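Long-range contacts in hypothetical Membrane Spanning Protein (Bacillus cereus, PDB 2FB5), which catalyses the condensation of two ATP molecules into cyclic di-AMP, probably with magnesium, and is required for efficient spore formation: residues A94-R100 with D179-V185; Y65-Y69 with S193-N197; L107-G111 with S147-P153. All blocks are in the same frame, centred on the assembly; numbering follows the deposited sequence.

Contact 1. Residues A94-R100 with D179-V185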
loop_
_atom_site.group_PDB
_atom_site.type_symbol
_atom_site.label_atom_id
_atom_site.label_comp_id
_atom_site.label_asym_id
_atom_site.label_seq_id
_atom_site.Cartn_x
_atom_site.Cartn_y
_atom_site.Cartn_z
ATOM N N ALA A 94 -25.418 10.940 -20.741
ATOM C CA ALA A 94 -24.091 10.401 -20.986
ATOM C C ALA A 94 -23.905 9.151 -20.166
ATOM O O ALA A 94 -24.475 9.033 -19.089
ATOM C CB ALA A 94 -23.008 11.428 -20.630
ATOM N N LEU A 95 -23.078 8.239 -20.675
ATOM C CA LEU A 95 -22.813 6.965 -20.030
ATOM C C LEU A 95 -21.362 6.601 -20.336
ATOM O O LEU A 95 -21.050 6.218 -21.465
ATOM C CB LEU A 95 -23.773 5.896 -20.578
ATOM C CG LEU A 95 -23.740 4.480 -20.015
ATOM C CD1 LEU A 95 -24.105 4.459 -18.545
ATOM C CD2 LEU A 95 -24.717 3.578 -20.802
ATOM N N ILE A 96 -20.481 6.761 -19.347
ATOM C CA ILE A 96 -19.041 6.580 -19.551
ATOM C C ILE A 96 -18.465 5.498 -18.649
ATOM O O ILE A 96 -18.390 5.665 -17.428
ATOM C CB ILE A 96 -18.243 7.898 -19.314
ATOM C CG1 ILE A 96 -18.763 9.014 -20.240
ATOM C CG2 ILE A 96 -16.749 7.634 -19.518
ATOM C CD1 ILE A 96 -18.070 10.400 -20.072
ATOM N N VAL A 97 -18.061 4.391 -19.265
ATOM C CA VAL A 97 -17.452 3.258 -18.561
ATOM C C VAL A 97 -15.946 3.506 -18.423
ATOM O O VAL A 97 -15.261 3.729 -19.425
ATOM C CB VAL A 97 -17.643 1.950 -19.360
ATOM C CG1 VAL A 97 -16.899 0.783 -18.697
ATOM C CG2 VAL A 97 -19.134 1.610 -19.497
ATOM N N VAL A 98 -15.426 3.472 -17.198
ATOM C CA VAL A 98 -13.984 3.485 -17.037
ATOM C C VAL A 98 -13.520 2.096 -16.625
ATOM O O VAL A 98 -13.846 1.631 -15.533
ATOM C CB VAL A 98 -13.509 4.539 -16.022
ATOM C CG1 VAL A 98 -11.989 4.578 -15.994
ATOM C CG2 VAL A 98 -14.101 5.901 -16.376
ATOM N N GLU A 99 -12.788 1.437 -17.523
ATOM C CA GLU A 99 -12.210 0.132 -17.254
ATOM C C GLU A 99 -11.239 0.230 -16.092
ATOM O O GLU A 99 -10.413 1.163 -16.028
ATOM C CB GLU A 99 -11.479 -0.411 -18.484
ATOM C CG GLU A 99 -11.091 -1.879 -18.358
ATOM C CD GLU A 99 -10.565 -2.477 -19.661
ATOM O OE1 GLU A 99 -11.091 -2.139 -20.744
ATOM O OE2 GLU A 99 -9.618 -3.290 -19.596
ATOM N N ARG A 100 -11.354 -0.718 -15.167
ATOM C CA ARG A 100 -10.462 -0.742 -14.005
ATOM C C ARG A 100 -9.575 -2.000 -14.070
ATOM O O ARG A 100 -8.862 -2.176 -15.064
ATOM C CB ARG A 100 -11.245 -0.511 -12.679
ATOM C CG ARG A 100 -11.785 0.944 -12.578
ATOM C CD ARG A 100 -12.685 1.215 -11.369
ATOM N NE ARG A 100 -11.960 1.421 -10.112
ATOM C CZ ARG A 100 -12.053 0.615 -9.055
ATOM N NH1 ARG A 100 -12.830 -0.458 -9.102
ATOM N NH2 ARG A 100 -11.371 0.875 -7.951
ATOM N N ASP A 179 -15.521 -4.832 -12.054
ATOM C CA ASP A 179 -15.081 -3.771 -11.168
ATOM C C ASP A 179 -15.021 -2.422 -11.905
ATOM O O ASP A 179 -14.454 -1.456 -11.401
ATOM C CB ASP A 179 -13.715 -4.124 -10.539
ATOM C CG ASP A 179 -12.551 -3.911 -11.497
ATOM O OD1 ASP A 179 -12.717 -4.158 -12.713
ATOM O OD2 ASP A 179 -11.457 -3.505 -11.038
ATOM N N ALA A 180 -15.610 -2.343 -13.097
ATOM C CA ALA A 180 -15.640 -1.050 -13.816
ATOM C C ALA A 180 -16.395 0.020 -13.027
ATOM O O ALA A 180 -17.325 -0.289 -12.290
ATOM C CB ALA A 180 -16.260 -1.210 -15.204
ATOM N N LEU A 181 -15.981 1.281 -13.172
ATOM C CA LEU A 181 -16.750 2.381 -12.621
ATOM C C LEU A 181 -17.487 3.035 -13.784
ATOM O O LEU A 181 -16.872 3.344 -14.797
ATOM C CB LEU A 181 -15.825 3.391 -11.917
ATOM C CG LEU A 181 -16.531 4.546 -11.205
ATOM C CD1 LEU A 181 -15.753 4.931 -9.969
ATOM C CD2 LEU A 181 -16.723 5.775 -12.137
ATOM N N ILE A 182 -18.790 3.243 -13.659
ATOM C CA ILE A 182 -19.570 3.787 -14.788
ATOM C C ILE A 182 -20.257 5.102 -14.416
ATOM O O ILE A 182 -21.144 5.127 -13.572
ATOM C CB ILE A 182 -20.602 2.762 -15.373
ATOM C CG1 ILE A 182 -19.925 1.425 -15.710
ATOM C CG2 ILE A 182 -21.262 3.300 -16.651
ATOM C CD1 ILE A 182 -20.038 0.362 -14.594
ATOM N N LEU A 183 -19.840 6.181 -15.073
ATOM C CA LEU A 183 -20.405 7.503 -14.854
ATOM C C LEU A 183 -21.664 7.673 -15.684
ATOM O O LEU A 183 -21.727 7.211 -16.828
ATOM C CB LEU A 183 -19.376 8.587 -15.244
ATOM C CG LEU A 183 -18.162 8.605 -14.305
ATOM C CD1 LEU A 183 -16.885 8.965 -15.048
ATOM C CD2 LEU A 183 -18.385 9.581 -13.137
ATOM N N VAL A 184 -22.666 8.339 -15.107
ATOM C CA VAL A 184 -23.920 8.628 -15.803
ATOM C C VAL A 184 -24.262 10.111 -15.642
ATOM O O VAL A 184 -24.067 10.674 -14.565
ATOM C CB VAL A 184 -25.103 7.783 -15.245
ATOM C CG1 VAL A 184 -26.350 7.977 -16.081
ATOM C CG2 VAL A 184 -24.757 6.305 -15.216
ATOM N N VAL A 185 -24.732 10.736 -16.724
ATOM C CA VAL A 185 -25.405 12.041 -16.670
ATOM C C VAL A 185 -26.833 11.780 -17.125
ATOM O O VAL A 185 -27.063 11.176 -18.174
ATOM C CB VAL A 185 -24.750 13.129 -17.578
ATOM C CG1 VAL A 185 -25.457 14.489 -17.413
ATOM C CG2 VAL A 185 -23.268 13.281 -17.276
HETATM O O HOH W 1 -13.014 -2.947 -15.155
#

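Contact 2. Residues Y65-Y69 with S193-N197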
loop_
_atom_site.group_PDB
_atom_site.type_symbol
_atom_site.label_atom_id
_atom_site.label_comp_id
_atom_site.label_asym_id
_atom_site.label_seq_id
_atom_site.Cartn_x
_atom_site.Cartn_y
_atom_site.Cartn_z
ATOM N N TYR A 65 -13.581 10.413 -4.056
ATOM C CA TYR A 65 -13.860 9.081 -4.594
ATOM C C TYR A 65 -13.444 8.890 -6.057
ATOM O O TYR A 65 -12.943 7.823 -6.412
ATOM C CB TYR A 65 -15.303 8.661 -4.356
ATOM C CG TYR A 65 -15.548 8.343 -2.895
ATOM C CD1 TYR A 65 -14.965 7.215 -2.304
ATOM C CD2 TYR A 65 -16.321 9.182 -2.097
ATOM C CE1 TYR A 65 -15.166 6.921 -0.969
ATOM C CE2 TYR A 65 -16.523 8.896 -0.732
ATOM C CZ TYR A 65 -15.952 7.760 -0.189
ATOM O OH TYR A 65 -16.144 7.446 1.141
ATOM N N ILE A 66 -13.634 9.906 -6.891
ATOM C CA ILE A 66 -13.211 9.818 -8.296
ATOM C C ILE A 66 -11.700 9.570 -8.311
ATOM O O ILE A 66 -11.224 8.667 -8.993
ATOM C CB ILE A 66 -13.629 11.068 -9.129
ATOM C CG1 ILE A 66 -15.151 11.121 -9.370
ATOM C CG2 ILE A 66 -12.848 11.175 -10.467
ATOM C CD1 ILE A 66 -15.802 9.818 -9.875
ATOM N N GLN A 67 -10.965 10.350 -7.515
ATOM C CA GLN A 67 -9.512 10.201 -7.382
ATOM C C GLN A 67 -9.087 8.824 -6.860
ATOM O O GLN A 67 -8.207 8.195 -7.441
ATOM C CB GLN A 67 -8.940 11.337 -6.517
ATOM C CG GLN A 67 -7.449 11.202 -6.101
ATOM C CD GLN A 67 -6.461 11.242 -7.257
ATOM O OE1 GLN A 67 -6.775 11.723 -8.354
ATOM N NE2 GLN A 67 -5.236 10.761 -7.003
ATOM N N ALA A 68 -9.713 8.361 -5.777
ATOM C CA ALA A 68 -9.358 7.100 -5.144
ATOM C C ALA A 68 -9.702 5.892 -6.021
ATOM O O ALA A 68 -8.918 4.939 -6.111
ATOM C CB ALA A 68 -10.035 6.974 -3.758
ATOM N N TYR A 69 -10.867 5.938 -6.665
ATOM C CA TYR A 69 -11.325 4.825 -7.509
ATOM C C TYR A 69 -10.719 4.791 -8.915
ATOM O O TYR A 69 -10.590 3.718 -9.506
ATOM C CB TYR A 69 -12.844 4.835 -7.639
ATOM C CG TYR A 69 -13.602 4.550 -6.362
ATOM C CD1 TYR A 69 -13.068 3.717 -5.368
ATOM C CD2 TYR A 69 -14.867 5.091 -6.158
ATOM C CE1 TYR A 69 -13.781 3.455 -4.189
ATOM C CE2 TYR A 69 -15.580 4.841 -4.997
ATOM C CZ TYR A 69 -15.040 4.021 -4.018
ATOM O OH TYR A 69 -15.762 3.769 -2.862
ATOM N N SER A 193 -24.084 10.673 -11.647
ATOM C CA SER A 193 -23.903 9.515 -10.776
ATOM C C SER A 193 -22.710 8.676 -11.244
ATOM O O SER A 193 -22.235 8.843 -12.371
ATOM C CB SER A 193 -25.141 8.618 -10.863
ATOM O OG SER A 193 -26.311 9.301 -10.473
ATOM N N PHE A 194 -22.227 7.777 -10.390
ATOM C CA PHE A 194 -21.476 6.624 -10.897
ATOM C C PHE A 194 -21.968 5.343 -10.264
ATOM O O PHE A 194 -22.443 5.359 -9.123
ATOM C CB PHE A 194 -19.953 6.765 -10.754
ATOM C CG PHE A 194 -19.451 6.752 -9.331
ATOM C CD1 PHE A 194 -19.265 5.557 -8.652
ATOM C CD2 PHE A 194 -19.117 7.941 -8.693
ATOM C CE1 PHE A 194 -18.786 5.537 -7.347
ATOM C CE2 PHE A 194 -18.625 7.930 -7.385
ATOM C CZ PHE A 194 -18.469 6.724 -6.713
ATOM N N ALA A 195 -21.872 4.252 -11.012
ATOM C CA ALA A 195 -22.145 2.929 -10.478
ATOM C C ALA A 195 -20.838 2.205 -10.211
ATOM O O ALA A 195 -19.901 2.250 -11.025
ATOM C CB ALA A 195 -22.999 2.111 -11.444
ATOM N N LEU A 196 -20.794 1.527 -9.073
ATOM C CA LEU A 196 -19.650 0.720 -8.685
ATOM C C LEU A 196 -20.156 -0.461 -7.864
ATOM O O LEU A 196 -20.863 -0.286 -6.870
ATOM C CB LEU A 196 -18.642 1.539 -7.881
ATOM C CG LEU A 196 -17.343 0.809 -7.504
ATOM C CD1 LEU A 196 -16.436 0.641 -8.723
ATOM C CD2 LEU A 196 -16.625 1.570 -6.392
ATOM N N ASN A 197 -19.807 -1.661 -8.299
ATOM C CA ASN A 197 -20.201 -2.886 -7.591
ATOM C C ASN A 197 -21.705 -2.973 -7.280
ATOM O O ASN A 197 -22.113 -3.331 -6.166
ATOM C CB ASN A 197 -19.341 -3.090 -6.319
ATOM C CG ASN A 197 -19.574 -4.458 -5.659
ATOM O OD1 ASN A 197 -19.748 -5.472 -6.344
ATOM N ND2 ASN A 197 -19.579 -4.483 -4.321
#

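Contact 3. Residues L107-G111 with S147-P153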
loop_
_atom_site.group_PDB
_atom_site.type_symbol
_atom_site.label_atom_id
_atom_site.label_comp_id
_atom_site.label_asym_id
_atom_site.label_seq_id
_atom_site.Cartn_x
_atom_site.Cartn_y
_atom_site.Cartn_z
ATOM N N LEU A 107 -18.317 -8.524 -21.954
ATOM C CA LEU A 107 -19.520 -7.962 -21.327
ATOM C C LEU A 107 -20.151 -6.805 -22.100
ATOM O O LEU A 107 -21.325 -6.476 -21.891
ATOM C CB LEU A 107 -19.194 -7.498 -19.900
ATOM C CG LEU A 107 -18.801 -8.572 -18.881
ATOM C CD1 LEU A 107 -18.238 -7.916 -17.629
ATOM C CD2 LEU A 107 -20.008 -9.432 -18.530
ATOM N N ILE A 108 -19.353 -6.173 -22.961
ATOM C CA ILE A 108 -19.785 -5.002 -23.708
ATOM C C ILE A 108 -19.909 -5.375 -25.178
ATOM O O ILE A 108 -18.993 -5.965 -25.751
ATOM C CB ILE A 108 -18.763 -3.841 -23.529
ATOM C CG1 ILE A 108 -18.780 -3.333 -22.079
ATOM C CG2 ILE A 108 -19.003 -2.727 -24.556
ATOM C CD1 ILE A 108 -17.735 -2.196 -21.775
ATOM N N GLN A 109 -21.046 -5.052 -25.783
ATOM C CA GLN A 109 -21.178 -5.206 -27.221
ATOM C C GLN A 109 -20.776 -3.884 -27.879
ATOM O O GLN A 109 -21.410 -2.847 -27.655
ATOM C CB GLN A 109 -22.599 -5.618 -27.610
ATOM C CG GLN A 109 -23.038 -6.955 -26.970
ATOM C CD GLN A 109 -24.043 -6.759 -25.846
ATOM O OE1 GLN A 109 -25.234 -6.597 -26.103
ATOM N NE2 GLN A 109 -23.568 -6.781 -24.591
ATOM N N THR A 110 -19.714 -3.935 -28.676
ATOM C CA THR A 110 -19.112 -2.730 -29.257
ATOM C C THR A 110 -20.036 -2.073 -30.283
ATOM O O THR A 110 -20.615 -2.752 -31.131
ATOM C CB THR A 110 -17.741 -3.040 -29.897
ATOM O OG1 THR A 110 -16.883 -3.609 -28.912
ATOM C CG2 THR A 110 -17.073 -1.758 -30.436
ATOM N N GLY A 111 -20.181 -0.749 -30.189
ATOM C CA GLY A 111 -20.884 0.014 -31.205
ATOM C C GLY A 111 -19.896 0.360 -32.297
ATOM O O GLY A 111 -19.734 -0.383 -33.250
ATOM N N SER A 147 -14.195 3.065 -27.593
ATOM C CA SER A 147 -15.373 2.911 -28.419
ATOM C C SER A 147 -16.539 3.698 -27.841
ATOM O O SER A 147 -16.479 4.152 -26.695
ATOM C CB SER A 147 -15.755 1.426 -28.497
ATOM O OG SER A 147 -15.750 0.858 -27.203
ATOM N N ALA A 148 -17.604 3.829 -28.636
ATOM C CA ALA A 148 -18.807 4.559 -28.241
ATOM C C ALA A 148 -20.030 3.839 -28.772
ATOM O O ALA A 148 -19.907 2.908 -29.570
ATOM C CB ALA A 148 -18.760 5.999 -28.785
ATOM N N ALA A 149 -21.210 4.293 -28.355
ATOM C CA ALA A 149 -22.472 3.665 -28.741
ATOM C C ALA A 149 -22.498 2.181 -28.342
ATOM O O ALA A 149 -23.153 1.348 -28.988
ATOM C CB ALA A 149 -22.734 3.857 -30.240
ATOM N N ASN A 150 -21.769 1.851 -27.275
ATOM C CA ASN A 150 -21.677 0.459 -26.807
ATOM C C ASN A 150 -22.960 0.039 -26.084
ATOM O O ASN A 150 -23.657 0.881 -25.511
ATOM C CB ASN A 150 -20.461 0.267 -25.877
ATOM C CG ASN A 150 -19.128 0.593 -26.553
ATOM O OD1 ASN A 150 -18.260 1.253 -25.967
ATOM N ND2 ASN A 150 -18.960 0.150 -27.784
ATOM N N ILE A 151 -23.246 -1.260 -26.100
ATOM C CA ILE A 151 -24.376 -1.830 -25.356
ATOM C C ILE A 151 -23.887 -2.582 -24.116
ATOM O O ILE A 151 -23.049 -3.481 -24.220
ATOM C CB ILE A 151 -25.199 -2.790 -26.242
ATOM C CG1 ILE A 151 -25.766 -2.027 -27.446
ATOM C CG2 ILE A 151 -26.345 -3.453 -25.428
ATOM C CD1 ILE A 151 -26.211 -2.929 -28.586
ATOM N N LEU A 152 -24.417 -2.204 -22.955
ATOM C CA LEU A 152 -24.071 -2.814 -21.670
ATOM C C LEU A 152 -25.223 -3.684 -21.167
ATOM O O LEU A 152 -26.364 -3.446 -21.560
ATOM C CB LEU A 152 -23.858 -1.719 -20.638
ATOM C CG LEU A 152 -22.491 -1.050 -20.504
ATOM C CD1 LEU A 152 -21.808 -0.840 -21.846
ATOM C CD2 LEU A 152 -22.648 0.257 -19.736
ATOM N N PRO A 153 -24.937 -4.654 -20.269
ATOM C CA PRO A 153 -26.041 -5.441 -19.669
ATOM C C PRO A 153 -26.856 -4.561 -18.709
ATOM O O PRO A 153 -26.288 -3.697 -18.036
ATOM C CB PRO A 153 -25.307 -6.555 -18.909
ATOM C CG PRO A 153 -23.980 -5.947 -18.570
ATOM C CD PRO A 153 -23.621 -5.069 -19.741
HETATM O O HOH W 2 -15.085 -1.776 -27.595
#

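Contact 1. Residues A94-R100 with D179-V185
R100 closes one end of this antiparallel pairing by reaching back over the chain of D179. Its CG stands beside the backbone N, and a bend at chi3 (79°) turns the guanidinium round so that NH1 meets D179 O at 3.0 Å. That oxygen lies in the guanidinium plane, NH1 approaches in the carbonyl plane, and the bond is nearly straight (168°). NE turns to the carbonyl oxygen of Y69, at the end of helix 47-70. The D179 carboxylate sits differently: OD2 is 3.9 Å from NH1 and well out of the guanidinium plane, a long salt bridge of charge alone. A water accepts from R100 N and donates to D179 OD1, while N101 N and E102 N also bind the carboxylate.

A94 marks the other end. Its small methyl CB rests 3.8 Å from V185 CG2 and against L87 of helix 77-90, and its N and O both bond to V185. Between the two ends, L183 N to I96 O and I96 N to L183 O are each 2.8 Å. L183, like A94, I96 and V98, faces helix 77-90. On the reverse face, covered by helix 166-175, L95 CD1 lies 3.6 Å from I182 CG2. Paired amides thus satisfy alternate backbone groups, the others turning to strands 137-141 and 192-196; aliphatic side chains line both faces of the strand pair, leaving charged groups to the partly exposed end, where pairing stops.

Contact 2. Residues Y65-Y69 with S193-N197
F194 sends its ring from the strand to helix 47-70, where three side chains of one helical face receive it. Its CG lies between the backbone N and the carbonyl carbon (chi1 68°), which carries the ring out toward the helix. CD2 meets I66 CD1 at 4.0 Å, the side chains passing antiparallel, each beside the other, and CZ comes within 4.4 Å of Y65 CB. The same CZ approaches the edge of the Y69 ring, 3.9 Å from CE2 and in that ring's plane; the two planes stand 79° apart. A long, rigid aromatic side chain suits this place because it bridges much of the gap between helix and strand axes 11.9 Å apart.

The contact docks the helix of the CdaS N-terminal region against the mixed sheet of the nucleotide-binding domain, and strand 192-196 lies between strands 181-185 and 199-203. A195, next in line, faces helix 166-175 on the far side of the sheet. L196 returns to the near side, where its CD2 sits over the centre of the Y69 ring, 3.8 Å from the centroid and 14° off the normal, a CH-pi contact made by a slim methyl branch.

Contact 3. Residues L107-G111 with S147-P153
Q109 and I151 form a single antiparallel bridge between the loop 107-111 and the chain leaving the bulged strand 144-150, just beyond a G1 beta bulge at A149 and N150 in the nucleotide-binding domain. The bridge is a hydrogen-bonded pair: Q109 N to I151 O is 3.0 Å and I151 N to Q109 O 2.9 Å, both donors lying in the carbonyl plane. The Q109 side chain bends at chi2 (107°), which folds its amide back across I151 and leaves OE1 3.4 Å from CG2. Both residues are exposed, and the long glutamine suits the place because it can bend so that its amide end lies against the isoleucine at the exposed edge.

Next to the bridge, I108 is buried. Its CG2 touches N150 CB at 3.6 Å, and its CG1 runs alongside L152 CD1. These apolar branches suit a buried place: I108 and L152 both rest on L174 of helix 166-175, and L152 also reaches L95 and V97 of strand 94-98. Farther along, P153 CD lies 3.4 Å from L107 O.

The corner at the opposite end is set by the bulge, in which A149 takes a left-handed backbone conformation and faces A137 together with N150. G111, lacking a side chain, can tuck its CA against the turned chain, 3.4 Å from A149 O. Beyond it, strand 112-117 begins, and T112 bonds to A148 through the backbone. T110 CG2 touches S147 CB, while a water joins the two hydroxyls, 2.9 Å from T110 OG1 and 2.7 Å from S147 OG, donating to the serine.

Contact 1 is buried, whereas contacts 2 and 3 are partly buried, the centre of contact 3 lying about 20 Å from the chain centre. All three reach the same sheet. Contacts 1 and 2 meet directly: strands 181-185 and 192-196 are neighbours, and R100 NE bonds to Y69 O, tying the end of helix 47-70 to the sheet. Contact 3 joins contact 1 through L152, whose CD2 packs on V97 CG2. The chemistry follows the setting: continuous backbone pairing with a charged end in contact 1, aromatic and aliphatic packing without hydrogen bonds in contact 2, one isolated bridge beside a chain corner in contact 3.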